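Thioredoxin domain-containing protein (Sinorhizobium meliloti, PDB 3U5R) is of unknown function but probably acts as a peroxiredoxin-like oxidoreductase with an antioxidant role. Local coordinates at residues Y158-D164 with T174-L178. Numbering follows the deposited sequence.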
loop_
_atom_site.group_PDB
_atom_site.type_symbol
_atom_site.label_atom_id
_atom_site.label_comp_id
_atom_site.label_asym_id
_atom_site.label_seq_id
_atom_site.Cartn_x
_atom_site.Cartn_y
_atom_site.Cartn_z
ATOM N N TYR A 158 3.510 9.721 -6.259
ATOM C CA TYR A 158 3.481 8.579 -7.173
ATOM C C TYR A 158 2.275 7.745 -6.822
ATOM O O TYR A 158 2.000 7.534 -5.635
ATOM C CB TYR A 158 4.785 7.721 -7.082
ATOM C CG TYR A 158 4.748 6.441 -7.936
ATOM C CD1 TYR A 158 5.226 6.461 -9.251
ATOM C CD2 TYR A 158 4.227 5.234 -7.446
ATOM C CE1 TYR A 158 5.203 5.295 -10.077
ATOM C CE2 TYR A 158 4.210 4.027 -8.264
ATOM C CZ TYR A 158 4.685 4.088 -9.553
ATOM O OH TYR A 158 4.666 3.027 -10.367
ATOM N N HIS A 159 1.550 7.311 -7.854
ATOM C CA HIS A 159 0.368 6.504 -7.704
ATOM C C HIS A 159 0.399 5.520 -8.854
ATOM O O HIS A 159 0.241 5.874 -10.007
ATOM C CB HIS A 159 -0.939 7.352 -7.663
ATOM C CG HIS A 159 -2.181 6.539 -7.547
ATOM N ND1 HIS A 159 -2.274 5.447 -6.705
ATOM C CD2 HIS A 159 -3.360 6.603 -8.203
ATOM C CE1 HIS A 159 -3.462 4.902 -6.822
ATOM N NE2 HIS A 159 -4.142 5.590 -7.722
ATOM N N GLY A 160 0.693 4.260 -8.559
ATOM C CA GLY A 160 0.696 3.275 -9.655
ATOM C C GLY A 160 1.359 1.963 -9.238
ATOM O O GLY A 160 1.433 1.632 -8.056
ATOM N N GLN A 161 1.771 1.222 -10.249
ATOM C CA GLN A 161 2.277 -0.156 -10.120
ATOM C C GLN A 161 3.557 -0.229 -9.281
ATOM O O GLN A 161 4.432 0.714 -9.187
ATOM C CB GLN A 161 2.488 -0.751 -11.546
ATOM C CG GLN A 161 3.768 -0.239 -12.250
ATOM C CD GLN A 161 3.922 -0.854 -13.669
ATOM O OE1 GLN A 161 3.041 -1.544 -14.136
ATOM N NE2 GLN A 161 5.009 -0.597 -14.313
ATOM N N PHE A 162 3.736 -1.363 -8.645
ATOM C CA PHE A 162 4.999 -1.633 -7.899
ATOM C C PHE A 162 6.116 -1.781 -8.939
ATOM O O PHE A 162 7.293 -1.310 -8.779
ATOM C CB PHE A 162 4.729 -2.931 -7.089
ATOM C CG PHE A 162 5.838 -3.363 -6.176
ATOM C CD1 PHE A 162 6.246 -2.555 -5.114
ATOM C CD2 PHE A 162 6.426 -4.636 -6.335
ATOM C CE1 PHE A 162 7.288 -2.978 -4.233
ATOM C CE2 PHE A 162 7.456 -5.102 -5.480
ATOM C CZ PHE A 162 7.887 -4.279 -4.391
ATOM N N ASP A 163 5.772 -2.478 -10.023
ATOM C CA ASP A 163 6.667 -2.645 -11.182
ATOM C C ASP A 163 5.839 -3.341 -12.248
ATOM O O ASP A 163 4.618 -3.494 -12.072
ATOM C CB ASP A 163 7.866 -3.542 -10.807
ATOM C CG ASP A 163 7.399 -4.909 -10.203
ATOM O OD1 ASP A 163 6.245 -5.376 -10.513
ATOM O OD2 ASP A 163 8.180 -5.530 -9.425
ATOM N N ASP A 164 6.485 -3.843 -13.298
ATOM C CA ASP A 164 5.763 -4.310 -14.511
ATOM C C ASP A 164 5.280 -5.786 -14.335
ATOM O O ASP A 164 4.635 -6.343 -15.251
ATOM C CB ASP A 164 6.693 -4.257 -15.784
ATOM C CG ASP A 164 6.964 -2.816 -16.340
ATOM O OD1 ASP A 164 6.036 -1.966 -16.306
ATOM O OD2 ASP A 164 8.118 -2.548 -16.907
ATOM N N THR A 174 10.532 -6.891 -8.983
ATOM C CA THR A 174 11.696 -6.075 -8.619
ATOM C C THR A 174 11.287 -4.882 -7.778
ATOM O O THR A 174 12.118 -4.300 -7.094
ATOM C CB THR A 174 12.330 -5.401 -9.870
ATOM O OG1 THR A 174 11.334 -4.553 -10.492
ATOM C CG2 THR A 174 12.854 -6.489 -10.947
ATOM N N GLY A 175 10.032 -4.449 -7.885
ATOM C CA GLY A 175 9.673 -3.191 -7.245
ATOM C C GLY A 175 10.314 -1.958 -7.875
ATOM O O GLY A 175 10.273 -0.878 -7.282
ATOM N N ALA A 176 10.877 -2.087 -9.078
ATOM C CA ALA A 176 11.707 -0.981 -9.629
ATOM C C ALA A 176 10.987 0.365 -9.806
ATOM O O ALA A 176 11.570 1.391 -9.489
ATOM C CB ALA A 176 12.426 -1.389 -10.987
ATOM N N ASP A 177 9.730 0.369 -10.264
ATOM C CA ASP A 177 8.968 1.641 -10.396
ATOM C C ASP A 177 8.821 2.363 -9.047
ATOM O O ASP A 177 9.144 3.569 -8.945
ATOM C CB ASP A 177 7.569 1.432 -11.038
ATOM C CG ASP A 177 7.634 0.980 -12.536
ATOM O OD1 ASP A 177 8.651 0.409 -12.906
ATOM O OD2 ASP A 177 6.652 1.122 -13.334
ATOM N N LEU A 178 8.384 1.636 -8.021
ATOM C CA LEU A 178 8.245 2.232 -6.688
ATOM C C LEU A 178 9.575 2.597 -6.083
ATOM O O LEU A 178 9.725 3.670 -5.504
ATOM C CB LEU A 178 7.498 1.290 -5.719
ATOM C CG LEU A 178 6.295 1.758 -4.985
ATOM C CD1 LEU A 178 6.102 0.870 -3.755
ATOM C CD2 LEU A 178 6.226 3.254 -4.698
HETATM O O HOH W 1 4.771 3.180 -13.059
#
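Phe162 CG is anti to the backbone N (chi1 -176°), which swings the ring over Gly175; Asp163 CG sits between its backbone N and carbonyl carbon (chi1 54°), which turns the carboxylate to the start of the helix. Strand 156-160, at the edge of the sheet, and the loop that follows it pack on the start of helix 176-186 in a thioredoxin-like fold. Gly175 is the N-cap residue and has a positive phi. Its CA stands 3.5 Å from the centroid of the Phe162 ring, over one face, in a CH-pi contact. Leu178 CD1 meets the same ring at its edge, 3.7 Å from Phe162 CD1. Ala80 and Phe84 of helix 78-88 pack against Phe162 and Leu178, respectively.

Asp163 OD2 takes two backbone bonds. Thr174 N approaches nearly along the C-O axis. Gly175 N meets Asp163 OD2 from the anti side, at 2.6 Å. Ala165 N holds the other oxygen, OD1, and so helps to fix the carboxylate. Thr174 OG1 accepts from Ala176 N, forming an ST turn. The carbonyl oxygen of Phe162 accepts from Leu178 N, 3.2 Å away.

Gln161 NE2 bridges two acidic side chains. Gln161 NE2 donates to Asp177 OD2 at 2.6 Å in a nearly straight bond (169°); the oxygen is met from above its carboxylate plane, while it lies close to the amide plane. The same nitrogen also donates to Asp164 OD1. This shared amide may ease repulsion between the two carboxylates. Arg166 binds OE1 of the same amide. The Tyr158 hydroxyl lies 3.4 Å from Asp177 CB and donates to Gln161 O on a lone pair. One water donates to both Tyr158 OH and Asp177 OD2, at 2.8 Å from the latter.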